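Multi-copper Oxidase CueO (Ochrobactrum, PDB 6EVG) oxidises lignin model compounds and lignosulfonate as a laccase-like copper enzyme, probably passing the electrons on to dioxygen. Local coordinates at residues Val29-Ser34 against Glu74-Ser79; Leu78-Gly83 against Leu90-Leu95; Ala417-Trp422 against Asp477-Lys482. One frame throughout, in Å; residues are numbered along the deposited sequence.

Contact 1 of 3, residues Val29-Ser34 against Glu74-Ser79; sequences VEPDAS and ETVTLS
Pro31 and Val76 mark the closest backbone approach, their CA atoms 6.6 Å apart; residues 29-34 are mostly irregular, whereas 75-79 open a strand, and no direct hydrogen bond links the two. Contact depends on the proline ring. Its CG meets Val76 CG2 at 3.9 Å, the methyl group set anti to the valine backbone N. The same CG meets the oxygen end of the Glu74 carboxylate from above its plane and out beyond the oxygens, with OE1 at 3.7 Å and OE2 at 3.8 Å. Glu74 gets there on a chain extended beyond CG, and its OE2 also accepts from the backbone N of Lys71. Replacing this glutamate with alanine would probably leave the Lys71 amide without its acceptor and strip the proline ring of cover on this side. Residues 29-34 form the crossing from strand 28-29 to strand 36-46 between the two sheets of a cupredoxin-type sandwich, and Glu74 ends the crossing from strand 67-71 to strand 75-82, on which Val76 lies. Val37 and Leu70 also touch Pro31 and Val76, so a rigid, apolar proline suits the seam. Further along, Asp32 OD1 accepts from Ser34 N at 2.8 Å, forming an Asx turn, with the donor 47° out of the carboxylate plane; Val36 N is a second donor to OD1. Beyond this turn a water donates to Ser34 O (3.1 Å) and lies 2.9 Å from Thr77 OG1, bridging the segments.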
ATOM      1  N   VAL A  29      13.073   1.595 -12.946  1.00  7.51           N
ATOM      2  CA  VAL A  29      13.396   0.378 -13.698  1.00  8.20           C
ATOM      3  C   VAL A  29      12.288   0.133 -14.698  1.00  7.91           C
ATOM      4  O   VAL A  29      11.096   0.110 -14.334  1.00  8.80           O
ATOM      5  CB  VAL A  29      13.594  -0.820 -12.760  1.00  9.68           C
ATOM      6  CG1 VAL A  29      13.765  -2.108 -13.561  1.00 11.81           C
ATOM      7  CG2 VAL A  29      14.776  -0.591 -11.842  1.00  9.49           C
ATOM      8  N   GLU A  30      12.669  -0.075 -15.952  1.00  8.37           N
ATOM      9  CA  GLU A  30      11.748  -0.439 -17.027  1.00  8.59           C
ATOM     10  C   GLU A  30      12.196  -1.760 -17.640  1.00  8.86           C
ATOM     11  O   GLU A  30      13.362  -2.145 -17.498  1.00  9.32           O
ATOM     12  CB  GLU A  30      11.703   0.674 -18.093  1.00  9.72           C
ATOM     13  CG  GLU A  30      11.150   1.961 -17.507  1.00 11.32           C
ATOM     14  CD  GLU A  30      11.292   3.150 -18.422  1.00 12.93           C
ATOM     15  OE1 GLU A  30      12.442   3.549 -18.756  1.00 15.21           O
ATOM     16  OE2 GLU A  30      10.269   3.724 -18.875  1.00 19.68           O
ATOM     17  N   PRO A  31      11.307  -2.492 -18.313  1.00  9.09           N
ATOM     18  CA  PRO A  31      11.724  -3.770 -18.923  1.00  9.77           C
ATOM     19  C   PRO A  31      12.903  -3.556 -19.872  1.00 10.65           C
ATOM     20  O   PRO A  31      12.960  -2.583 -20.627  1.00 11.73           O
ATOM     21  CB  PRO A  31      10.478  -4.216 -19.651  1.00 11.26           C
ATOM     22  CG  PRO A  31       9.310  -3.569 -18.861  1.00 10.36           C
ATOM     23  CD  PRO A  31       9.869  -2.215 -18.516  1.00  9.99           C
ATOM     24  N   ASP A  32      13.826  -4.522 -19.848  1.00 10.68           N
ATOM     25  CA  ASP A  32      15.039  -4.470 -20.679  1.00 12.41           C
ATOM     26  C   ASP A  32      14.727  -4.939 -22.087  1.00 12.85           C
ATOM     27  O   ASP A  32      13.569  -5.132 -22.468  1.00 12.44           O
ATOM     28  CB  ASP A  32      16.155  -5.230 -19.989  1.00 13.64           C
ATOM     29  CG  ASP A  32      15.955  -6.746 -19.957  1.00 14.62           C
ATOM     30  OD1 ASP A  32      15.078  -7.273 -20.667  1.00 13.61           O
ATOM     31  OD2 ASP A  32      16.759  -7.418 -19.218  1.00 19.17           O
ATOM     32  N   ALA A  33      15.784  -5.094 -22.902  1.00 14.39           N
ATOM     33  CA  ALA A  33      15.613  -5.484 -24.290  1.00 15.10           C
ATOM     34  C   ALA A  33      14.942  -6.813 -24.473  1.00 14.41           C
ATOM     35  O   ALA A  33      14.405  -7.082 -25.538  1.00 17.87           O
ATOM     36  CB  ALA A  33      16.936  -5.467 -25.039  1.00 17.02           C
ATOM     37  N   SER A  34      14.984  -7.662 -23.453  1.00 15.63           N
ATOM     38  CA  SER A  34      14.291  -8.952 -23.462  1.00 16.61           C
ATOM     39  C   SER A  34      12.945  -8.945 -22.747  1.00 15.68           C
ATOM     40  O   SER A  34      12.328 -10.015 -22.557  1.00 17.41           O
ATOM     41  CB  SER A  34      15.215 -10.036 -22.843  1.00 19.18           C
ATOM     42  OG  SER A  34      16.422 -10.213 -23.558  1.00 25.99           O
ATOM     43  N   GLU A  74       1.830  -3.967 -22.471  1.00 14.99           N
ATOM     44  CA  GLU A  74       3.039  -4.724 -22.704  1.00 14.76           C
ATOM     45  C   GLU A  74       3.090  -6.033 -21.891  1.00 12.72           C
ATOM     46  O   GLU A  74       2.434  -6.161 -20.863  1.00 13.26           O
ATOM     47  CB  GLU A  74       4.329  -3.939 -22.586  1.00 19.01           C
ATOM     48  CG  GLU A  74       4.795  -3.634 -21.210  1.00 19.54           C
ATOM     49  CD  GLU A  74       6.144  -2.770 -21.044  1.00 18.68           C
ATOM     50  OE1 GLU A  74       7.202  -2.999 -21.786  1.00 23.77           O
ATOM     51  OE2 GLU A  74       6.180  -1.901 -20.137  1.00 15.87           O
ATOM     52  N   THR A  75       3.922  -6.938 -22.333  1.00 12.67           N
ATOM     53  CA  THR A  75       4.211  -8.197 -21.612  1.00 13.06           C
ATOM     54  C   THR A  75       5.602  -8.097 -21.005  1.00 12.62           C
ATOM     55  O   THR A  75       6.569  -7.732 -21.682  1.00 14.74           O
ATOM     56  CB  THR A  75       4.163  -9.428 -22.539  1.00 16.20           C
ATOM     57  OG1 THR A  75       2.893  -9.485 -23.159  1.00 18.83           O
ATOM     58  CG2 THR A  75       4.366 -10.742 -21.758  1.00 19.12           C
ATOM     59  N   VAL A  76       5.701  -8.415 -19.715  1.00 11.60           N
ATOM     60  CA  VAL A  76       6.919  -8.296 -18.943  1.00 11.47           C
ATOM     61  C   VAL A  76       7.147  -9.554 -18.146  1.00 10.20           C
ATOM     62  O   VAL A  76       6.211 -10.125 -17.566  1.00 12.36           O
ATOM     63  CB  VAL A  76       6.833  -7.106 -17.962  1.00 12.81           C
ATOM     64  CG1 VAL A  76       5.707  -7.146 -16.959  1.00 16.44           C
ATOM     65  CG2 VAL A  76       8.062  -6.878 -17.119  1.00 13.99           C
ATOM     66  N   THR A  77       8.405  -9.974 -18.070  1.00  9.10           N
ATOM     67  CA  THR A  77       8.822 -11.021 -17.152  1.00  9.32           C
ATOM     68  C   THR A  77       9.284 -10.354 -15.850  1.00  8.80           C
ATOM     69  O   THR A  77      10.264  -9.581 -15.879  1.00  9.81           O
ATOM     70  CB  THR A  77       9.912 -11.877 -17.712  1.00 10.23           C
ATOM     71  OG1 THR A  77       9.436 -12.504 -18.913  1.00 12.67           O
ATOM     72  CG2 THR A  77      10.346 -12.948 -16.711  1.00 11.26           C
ATOM     73  N   LEU A  78       8.595 -10.631 -14.747  1.00  8.67           N
ATOM     74  CA  LEU A  78       8.996 -10.131 -13.424  1.00  8.58           C
ATOM     75  C   LEU A  78       9.870 -11.204 -12.796  1.00  9.02           C
ATOM     76  O   LEU A  78       9.378 -12.183 -12.249  1.00 10.50           O
ATOM     77  CB  LEU A  78       7.760  -9.806 -12.582  1.00  9.01           C
ATOM     78  CG  LEU A  78       6.867  -8.697 -13.144  1.00 10.30           C
ATOM     79  CD1 LEU A  78       5.570  -8.574 -12.374  1.00 10.82           C
ATOM     80  CD2 LEU A  78       7.575  -7.347 -13.189  1.00 11.81           C
ATOM     81  N   SER A  79      11.184 -11.039 -12.973  1.00  9.10           N
ATOM     82  CA  SER A  79      12.163 -12.046 -12.593  1.00  9.87           C
ATOM     83  C   SER A  79      12.596 -11.808 -11.173  1.00  9.84           C
ATOM     84  O   SER A  79      13.438 -10.918 -10.915  1.00 12.86           O
ATOM     85  CB  SER A  79      13.351 -12.016 -13.523  1.00 11.33           C
ATOM     86  OG  SER A  79      14.289 -12.983 -13.185  1.00 14.65           O
TER
HETATM   87  O   HOH W   1       9.685 -11.006 -21.351  1.00 37.38           O

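Contact 2 of 3, residues Leu78-Gly83 against Leu90-Leu95; sequences LSVENG and LHWHGL
The indole of Trp92 receives Leu78 on one face and Val80 at its edge. Leu78 CD1 sits 3.6 Å from the centroid of the six-membered ring and only 11° off its normal, a CH-pi contact, while Leu78 CB reaches CZ2 at the rim. Leu78 CG stands anti to its own carbonyl carbon (chi1 -63°), which extends the branch towards the ring. Near the ring plane, Val80 CG2 abuts CH2 at 3.8 Å; its other methyl, CG1, meets Leu90 CD1 at 3.9 Å, so this beta-branched residue fills the angle between leucine and indole. Leu95 CD2 approaches Leu78 CD1 more loosely, at 4.3 Å. All five side chains are buried, and no hydrogen bond passes between the segments.

In the next shell, Met150 touches Leu78, Trp92 and Leu95, while Leu39 also packs on Trp92. The indole NE1 is bonded to Leu101 O, and the backbone N of Trp92 to Asp102 OD1, so polar contacts as well as packing hold the ring in position. A type II turn from Trp92 to Leu95, closed by Leu95 N to Trp92 O at 3.2 Å, returns Leu95 to this apolar cluster; Gly94, with phi 109°, suits its third position.

Asp102 OD2 also accepts from His91 ND1, and His91 stacks on His439. Strands 75-82 and 91-93 lie in the facing sheets of a cupredoxin sandwich, and His91-Trp92-His93 has the His-X-His form whose histidines bind the trinuclear copper cluster in related multicopper oxidases.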
ATOM      1  N   LEU A  78       8.595 -10.631 -14.747  1.00  8.67           N
ATOM      2  CA  LEU A  78       8.996 -10.131 -13.424  1.00  8.58           C
ATOM      3  C   LEU A  78       9.870 -11.204 -12.796  1.00  9.02           C
ATOM      4  O   LEU A  78       9.378 -12.183 -12.249  1.00 10.50           O
ATOM      5  CB  LEU A  78       7.760  -9.806 -12.582  1.00  9.01           C
ATOM      6  CG  LEU A  78       6.867  -8.697 -13.144  1.00 10.30           C
ATOM      7  CD1 LEU A  78       5.570  -8.574 -12.374  1.00 10.82           C
ATOM      8  CD2 LEU A  78       7.575  -7.347 -13.189  1.00 11.81           C
ATOM      9  N   SER A  79      11.184 -11.039 -12.973  1.00  9.10           N
ATOM     10  CA  SER A  79      12.163 -12.046 -12.593  1.00  9.87           C
ATOM     11  C   SER A  79      12.596 -11.808 -11.173  1.00  9.84           C
ATOM     12  O   SER A  79      13.438 -10.918 -10.915  1.00 12.86           O
ATOM     13  CB  SER A  79      13.351 -12.016 -13.523  1.00 11.33           C
ATOM     14  OG  SER A  79      14.289 -12.983 -13.185  1.00 14.65           O
ATOM     15  N   VAL A  80      12.063 -12.584 -10.214  1.00  8.83           N
ATOM     16  CA  VAL A  80      12.291 -12.396  -8.792  1.00  8.76           C
ATOM     17  C   VAL A  80      13.308 -13.424  -8.315  1.00  9.95           C
ATOM     18  O   VAL A  80      13.118 -14.630  -8.473  1.00 15.41           O
ATOM     19  CB  VAL A  80      11.005 -12.527  -7.987  1.00  9.24           C
ATOM     20  CG1 VAL A  80      11.263 -12.239  -6.504  1.00  9.53           C
ATOM     21  CG2 VAL A  80       9.914 -11.592  -8.536  1.00  9.57           C
ATOM     22  N   GLU A  81      14.391 -13.005  -7.728  1.00  8.61           N
ATOM     23  CA  GLU A  81      15.384 -13.898  -7.126  1.00  9.05           C
ATOM     24  C   GLU A  81      15.369 -13.724  -5.615  1.00  8.57           C
ATOM     25  O   GLU A  81      15.420 -12.585  -5.122  1.00  9.71           O
ATOM     26  CB  GLU A  81      16.759 -13.551  -7.643  1.00 10.88           C
ATOM     27  CG  GLU A  81      17.875 -14.335  -7.066  1.00 16.94           C
ATOM     28  CD  GLU A  81      19.249 -14.063  -7.660  1.00 22.37           C
ATOM     29  OE1 GLU A  81      19.389 -13.386  -8.675  1.00 28.56           O
ATOM     30  OE2 GLU A  81      20.228 -14.575  -7.106  1.00 32.38           O
ATOM     31  N   ASN A  82      15.297 -14.836  -4.891  1.00  8.56           N
ATOM     32  CA  ASN A  82      15.385 -14.814  -3.442  1.00  8.72           C
ATOM     33  C   ASN A  82      16.793 -15.011  -3.008  1.00  8.49           C
ATOM     34  O   ASN A  82      17.314 -16.128  -3.003  1.00 10.15           O
ATOM     35  CB  ASN A  82      14.473 -15.867  -2.829  1.00  9.52           C
ATOM     36  CG  ASN A  82      14.495 -15.831  -1.325  1.00  8.65           C
ATOM     37  OD1 ASN A  82      15.136 -14.939  -0.732  1.00  9.72           O
ATOM     38  ND2 ASN A  82      13.783 -16.729  -0.658  1.00  9.50           N
ATOM     39  N   GLY A  83      17.499 -13.914  -2.691  1.00  8.65           N
ATOM     40  CA  GLY A  83      18.824 -13.968  -2.206  1.00  9.35           C
ATOM     41  C   GLY A  83      18.975 -14.114  -0.705  1.00  8.96           C
ATOM     42  O   GLY A  83      20.068 -13.944  -0.170  1.00 10.74           O
ATOM     43  N   LEU A  90       6.582 -12.129  -3.422  1.00  7.91           N
ATOM     44  CA  LEU A  90       6.104 -10.757  -3.693  1.00  7.72           C
ATOM     45  C   LEU A  90       4.656 -10.849  -4.161  1.00  7.83           C
ATOM     46  O   LEU A  90       4.348 -11.596  -5.101  1.00  9.30           O
ATOM     47  CB  LEU A  90       6.946 -10.018  -4.717  1.00  8.10           C
ATOM     48  CG  LEU A  90       8.375  -9.720  -4.271  1.00  8.59           C
ATOM     49  CD1 LEU A  90       9.196  -9.131  -5.395  1.00 10.09           C
ATOM     50  CD2 LEU A  90       8.434  -8.772  -3.069  1.00  8.90           C
ATOM     51  N   HIS A  91       3.783 -10.075  -3.514  1.00  7.30           N
ATOM     52  CA  HIS A  91       2.418  -9.819  -3.962  1.00  7.47           C
ATOM     53  C   HIS A  91       2.404  -8.524  -4.780  1.00  7.00           C
ATOM     54  O   HIS A  91       2.916  -7.506  -4.321  1.00  7.55           O
ATOM     55  CB  HIS A  91       1.479  -9.706  -2.726  1.00  8.01           C
ATOM     56  CG  HIS A  91       0.150  -9.082  -2.948  1.00  7.92           C
ATOM     57  ND1 HIS A  91      -0.703  -9.420  -3.963  1.00  8.42           N
ATOM     58  CD2 HIS A  91      -0.508  -8.143  -2.200  1.00  8.68           C
ATOM     59  CE1 HIS A  91      -1.815  -8.666  -3.851  1.00  8.79           C
ATOM     60  NE2 HIS A  91      -1.718  -7.906  -2.777  1.00  9.07           N
ATOM     61  N   TRP A  92       1.839  -8.618  -5.976  1.00  7.01           N
ATOM     62  CA  TRP A  92       1.749  -7.498  -6.910  1.00  7.41           C
ATOM     63  C   TRP A  92       0.469  -6.724  -6.526  1.00  7.18           C
ATOM     64  O   TRP A  92      -0.615  -6.942  -7.075  1.00  8.46           O
ATOM     65  CB  TRP A  92       1.728  -7.982  -8.360  1.00  7.70           C
ATOM     66  CG  TRP A  92       2.757  -8.980  -8.724  1.00  7.51           C
ATOM     67  CD1 TRP A  92       2.514 -10.220  -9.189  1.00  8.23           C
ATOM     68  CD2 TRP A  92       4.186  -8.827  -8.688  1.00  8.10           C
ATOM     69  NE1 TRP A  92       3.682 -10.900  -9.414  1.00  8.65           N
ATOM     70  CE2 TRP A  92       4.739 -10.085  -9.104  1.00  8.11           C
ATOM     71  CE3 TRP A  92       5.070  -7.792  -8.352  1.00  8.20           C
ATOM     72  CZ2 TRP A  92       6.115 -10.288  -9.165  1.00  9.19           C
ATOM     73  CZ3 TRP A  92       6.423  -8.013  -8.400  1.00  8.49           C
ATOM     74  CH2 TRP A  92       6.936  -9.267  -8.807  1.00  8.43           C
ATOM     75  N   HIS A  93       0.635  -5.852  -5.538  1.00  7.24           N
ATOM     76  CA  HIS A  93      -0.456  -5.128  -4.835  1.00  7.18           C
ATOM     77  C   HIS A  93      -0.953  -3.980  -5.713  1.00  7.41           C
ATOM     78  O   HIS A  93      -0.359  -2.913  -5.753  1.00  8.40           O
ATOM     79  CB  HIS A  93       0.098  -4.683  -3.497  1.00  7.19           C
ATOM     80  CG  HIS A  93      -0.913  -4.169  -2.520  1.00  7.35           C
ATOM     81  ND1 HIS A  93      -0.749  -4.410  -1.159  1.00  7.58           N
ATOM     82  CD2 HIS A  93      -1.993  -3.377  -2.706  1.00  7.92           C
ATOM     83  CE1 HIS A  93      -1.726  -3.761  -0.536  1.00  8.23           C
ATOM     84  NE2 HIS A  93      -2.488  -3.125  -1.431  1.00  8.28           N
ATOM     85  N   GLY A  94      -2.056  -4.252  -6.417  1.00  8.41           N
ATOM     86  CA  GLY A  94      -2.630  -3.353  -7.383  1.00  8.70           C
ATOM     87  C   GLY A  94      -2.510  -3.746  -8.822  1.00  8.84           C
ATOM     88  O   GLY A  94      -3.183  -3.213  -9.693  1.00  9.48           O
ATOM     89  N   LEU A  95      -1.649  -4.734  -9.105  1.00 10.43           N
ATOM     90  CA  LEU A  95      -1.525  -5.232 -10.469  1.00  9.93           C
ATOM     91  C   LEU A  95      -2.652  -6.185 -10.778  1.00 10.03           C
ATOM     92  O   LEU A  95      -3.125  -6.914  -9.887  1.00 12.89           O
ATOM     93  CB  LEU A  95      -0.153  -5.944 -10.642  1.00 10.70           C
ATOM     94  CG  LEU A  95       0.386  -6.045 -12.042  1.00 11.38           C
ATOM     95  CD1 LEU A  95       0.737  -4.622 -12.570  1.00 16.72           C
ATOM     96  CD2 LEU A  95       1.596  -6.940 -12.097  1.00 11.47           C
TER

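Contact 3 of 3, residues Ala417-Trp422 against Asp477-Lys482; sequences AKLGSW and DREAVK
A type II beta turn, Lys418 to Ser421, carries Leu419 at its outer corner and presses it against the loop that begins at Asp477. Leu419 CG is anti to the backbone N (chi1 -177°), which carries the branched end out towards that loop. There CD1 lies over the face of the peptide group joining Arg478 and Glu479, 3.7 Å from Arg478 O and 3.9 Å from Glu479 N. The second methyl, CD2, comes within 4.1 Å of Glu479 OE2 as the two side chains cross at an angle; Thr506, on strand 501-506, touches both residues. No hydrogen bond links the segments, so the contact is leucine methyl groups against backbone and a carboxylate.

The turn itself is well secured. Lys418 O accepts from Ser421 N at 3.0 Å and again from Ser421 OG at 2.7 Å, the hydroxyl tilted 17° from the carbonyl plane. Gly420, with positive phi, suits the third place of a type II turn. Both loops connect the two sheets of the third cupredoxin-type domain: one leads from strand 415-417 into 422-428, the other from 469-475 into 486-490, and Phe476 pairs through its backbone with Gly420 and Ser421.

On the far side of the second loop, Arg478 NH2 donates to Asp477 OD1 at 2.9 Å, almost straight (164°) and on the syn lone pair, making a salt bridge. NH2 also bonds Ser442 OG, and the guanidinium makes a cation-pi contact with Phe96, so the charged group is likely to be held firmly in orientation between these partners.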
ATOM      1  N   ALA A 417     -16.580 -16.984  -5.058  1.00 11.70           N
ATOM      2  CA  ALA A 417     -17.181 -15.833  -5.798  1.00 12.37           C
ATOM      3  C   ALA A 417     -17.324 -16.174  -7.248  1.00 12.16           C
ATOM      4  O   ALA A 417     -16.398 -16.737  -7.853  1.00 13.85           O
ATOM      5  CB  ALA A 417     -16.338 -14.584  -5.640  1.00 14.23           C
ATOM      6  N   LYS A 418     -18.450 -15.882  -7.872  1.00 11.97           N
ATOM      7  CA  LYS A 418     -18.554 -16.142  -9.310  1.00 12.61           C
ATOM      8  C   LYS A 418     -17.599 -15.249 -10.101  1.00 12.39           C
ATOM      9  O   LYS A 418     -17.548 -14.014  -9.877  1.00 12.51           O
ATOM     10  CB  LYS A 418     -19.981 -15.960  -9.781  1.00 14.28           C
ATOM     11  CG  LYS A 418     -20.948 -16.971  -9.215  1.00 19.28           C
ATOM     12  CD  LYS A 418     -22.295 -16.978  -9.896  1.00 24.88           C
ATOM     13  CE  LYS A 418     -23.090 -15.745  -9.562  1.00 31.81           C
ATOM     14  NZ  LYS A 418     -24.561 -15.988  -9.648  1.00 39.77           N
ATOM     15  N   LEU A 419     -16.869 -15.818 -11.049  1.00 12.72           N
ATOM     16  CA  LEU A 419     -15.922 -15.031 -11.810  1.00 12.68           C
ATOM     17  C   LEU A 419     -16.609 -13.935 -12.594  1.00 12.59           C
ATOM     18  O   LEU A 419     -17.575 -14.209 -13.299  1.00 14.92           O
ATOM     19  CB  LEU A 419     -15.167 -15.931 -12.790  1.00 14.37           C
ATOM     20  CG  LEU A 419     -14.058 -15.292 -13.645  1.00 15.23           C
ATOM     21  CD1 LEU A 419     -12.964 -14.737 -12.788  1.00 15.13           C
ATOM     22  CD2 LEU A 419     -13.455 -16.196 -14.708  1.00 18.64           C
ATOM     23  N   GLY A 420     -16.111 -12.714 -12.466  1.00 14.19           N
ATOM     24  CA  GLY A 420     -16.669 -11.543 -13.140  1.00 14.98           C
ATOM     25  C   GLY A 420     -17.869 -10.946 -12.479  1.00 13.81           C
ATOM     26  O   GLY A 420     -18.394  -9.934 -13.017  1.00 15.01           O
ATOM     27  N   SER A 421     -18.322 -11.511 -11.359  1.00 12.66           N
ATOM     28  CA  SER A 421     -19.486 -11.039 -10.682  1.00 12.38           C
ATOM     29  C   SER A 421     -19.231  -9.869  -9.769  1.00 10.84           C
ATOM     30  O   SER A 421     -18.060  -9.489  -9.528  1.00 12.14           O
ATOM     31  CB  SER A 421     -20.152 -12.170  -9.913  1.00 13.10           C
ATOM     32  OG  SER A 421     -19.431 -12.506  -8.745  1.00 12.80           O
ATOM     33  N   TRP A 422     -20.301  -9.232  -9.315  1.00 11.59           N
ATOM     34  CA  TRP A 422     -20.277  -8.129  -8.370  1.00 11.56           C
ATOM     35  C   TRP A 422     -20.945  -8.588  -7.080  1.00 11.31           C
ATOM     36  O   TRP A 422     -22.014  -9.232  -7.130  1.00 11.86           O
ATOM     37  CB  TRP A 422     -21.104  -6.968  -8.951  1.00 12.34           C
ATOM     38  CG  TRP A 422     -20.570  -6.403 -10.212  1.00 12.75           C
ATOM     39  CD1 TRP A 422     -20.851  -6.817 -11.458  1.00 14.37           C
ATOM     40  CD2 TRP A 422     -19.706  -5.233 -10.333  1.00 12.38           C
ATOM     41  NE1 TRP A 422     -20.238  -6.006 -12.391  1.00 14.53           N
ATOM     42  CE2 TRP A 422     -19.532  -5.032 -11.723  1.00 13.18           C
ATOM     43  CE3 TRP A 422     -19.124  -4.369  -9.443  1.00 12.92           C
ATOM     44  CZ2 TRP A 422     -18.762  -3.982 -12.245  1.00 14.46           C
ATOM     45  CZ3 TRP A 422     -18.418  -3.287  -9.962  1.00 14.33           C
ATOM     46  CH2 TRP A 422     -18.229  -3.120 -11.343  1.00 13.83           C
ATOM     47  N   ASP A 477     -12.916  -9.682 -10.946  1.00 12.05           N
ATOM     48  CA  ASP A 477     -12.563  -9.759 -12.361  1.00 13.96           C
ATOM     49  C   ASP A 477     -11.371 -10.637 -12.698  1.00 14.28           C
ATOM     50  O   ASP A 477     -11.065 -10.831 -13.879  1.00 20.22           O
ATOM     51  CB  ASP A 477     -12.351  -8.360 -12.958  1.00 15.32           C
ATOM     52  CG  ASP A 477     -11.217  -7.601 -12.252  1.00 18.02           C
ATOM     53  OD1 ASP A 477     -11.145  -7.364 -10.990  1.00 17.40           O
ATOM     54  OD2 ASP A 477     -10.276  -7.224 -12.977  1.00 32.44           O
ATOM     55  N   ARG A 478     -10.682 -11.195 -11.705  1.00 11.69           N
ATOM     56  CA  ARG A 478      -9.507 -12.036 -11.947  1.00 10.75           C
ATOM     57  C   ARG A 478      -9.712 -13.457 -11.389  1.00 11.03           C
ATOM     58  O   ARG A 478     -10.341 -13.646 -10.355  1.00 12.75           O
ATOM     59  CB  ARG A 478      -8.281 -11.403 -11.322  1.00 10.97           C
ATOM     60  CG  ARG A 478      -7.766 -10.238 -12.174  1.00 11.99           C
ATOM     61  CD  ARG A 478      -7.061  -9.283 -11.295  1.00 17.57           C
ATOM     62  NE  ARG A 478      -7.954  -8.281 -10.790  1.00 19.07           N
ATOM     63  CZ  ARG A 478      -7.702  -7.288  -9.909  1.00 13.19           C
ATOM     64  NH1 ARG A 478      -6.603  -7.114  -9.213  1.00 14.37           N
ATOM     65  NH2 ARG A 478      -8.703  -6.464  -9.724  1.00 10.81           N
ATOM     66  N   GLU A 479      -9.161 -14.423 -12.101  1.00 11.61           N
ATOM     67  CA  GLU A 479      -9.371 -15.832 -11.739  1.00 12.05           C
ATOM     68  C   GLU A 479      -8.445 -16.302 -10.646  1.00 11.42           C
ATOM     69  O   GLU A 479      -7.214 -16.060 -10.690  1.00 11.68           O
ATOM     70  CB  GLU A 479      -9.174 -16.714 -12.946  1.00 13.75           C
ATOM     71  CG  GLU A 479      -9.455 -18.191 -12.660  1.00 17.16           C
ATOM     72  CD  GLU A 479      -9.661 -18.951 -13.934  1.00 21.79           C
ATOM     73  OE1 GLU A 479      -8.692 -19.273 -14.671  1.00 27.46           O
ATOM     74  OE2 GLU A 479     -10.828 -19.250 -14.246  1.00 27.82           O
ATOM     75  N   ALA A 480      -9.045 -16.999  -9.664  1.00 11.42           N
ATOM     76  CA  ALA A 480      -8.305 -17.651  -8.595  1.00 11.68           C
ATOM     77  C   ALA A 480      -8.667 -19.113  -8.661  1.00 13.64           C
ATOM     78  O   ALA A 480      -9.792 -19.502  -8.456  1.00 15.18           O
ATOM     79  CB  ALA A 480      -8.603 -17.128  -7.217  1.00 13.14           C
ATOM     80  N   VAL A 481      -7.648 -19.913  -8.954  1.00 19.68           N
ATOM     81  CA  VAL A 481      -7.751 -21.373  -8.954  1.00 20.60           C
ATOM     82  C   VAL A 481      -7.492 -21.911  -7.512  1.00 18.63           C
ATOM     83  O   VAL A 481      -6.870 -21.307  -6.644  1.00 19.96           O
ATOM     84  CB  VAL A 481      -6.816 -22.022 -10.020  1.00 23.30           C
ATOM     85  CG1 VAL A 481      -7.217 -21.589 -11.425  1.00 27.39           C
ATOM     86  CG2 VAL A 481      -5.331 -21.706  -9.757  1.00 23.25           C
ATOM     87  N   LYS A 482      -7.905 -23.159  -7.284  1.00 22.81           N
ATOM     88  CA  LYS A 482      -7.899 -23.700  -5.915  1.00 23.45           C
ATOM     89  C   LYS A 482      -6.456 -23.887  -5.326  1.00 21.83           C
ATOM     90  O   LYS A 482      -6.211 -23.704  -4.128  1.00 23.29           O
ATOM     91  CB  LYS A 482      -8.654 -25.046  -5.890  1.00 30.40           C
ATOM     92  CG  LYS A 482      -8.606 -25.755  -4.566  1.00 32.67           C
ATOM     93  CD  LYS A 482      -8.922 -24.897  -3.326  1.00 44.07           C
ATOM     94  CE  LYS A 482      -8.077 -25.299  -2.106  1.00 50.62           C
ATOM     95  NZ  LYS A 482      -8.563 -26.578  -1.498  1.00 53.16           N
TER

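How the contacts relate
From the N terminus, contact 1 closes first, bringing the crossing before strand 36-46 against the start of strand 75-82, with 39 residues between its segments. Contact 2 begins on the same strand, sharing Leu78 and Ser79, and closes a short loop of six residues to reach strand 91-93. The two thus follow one another rather than nest, their centres 13 Å apart, and both join the paired sheets of the first domain. Contact 3 comes much later, closing 54 residues of the last domain. It stands clear of contact 1 but packs against contact 2, where Leu95 O lies 3.5 Å from Arg478 NH1, bringing the first and last domains together.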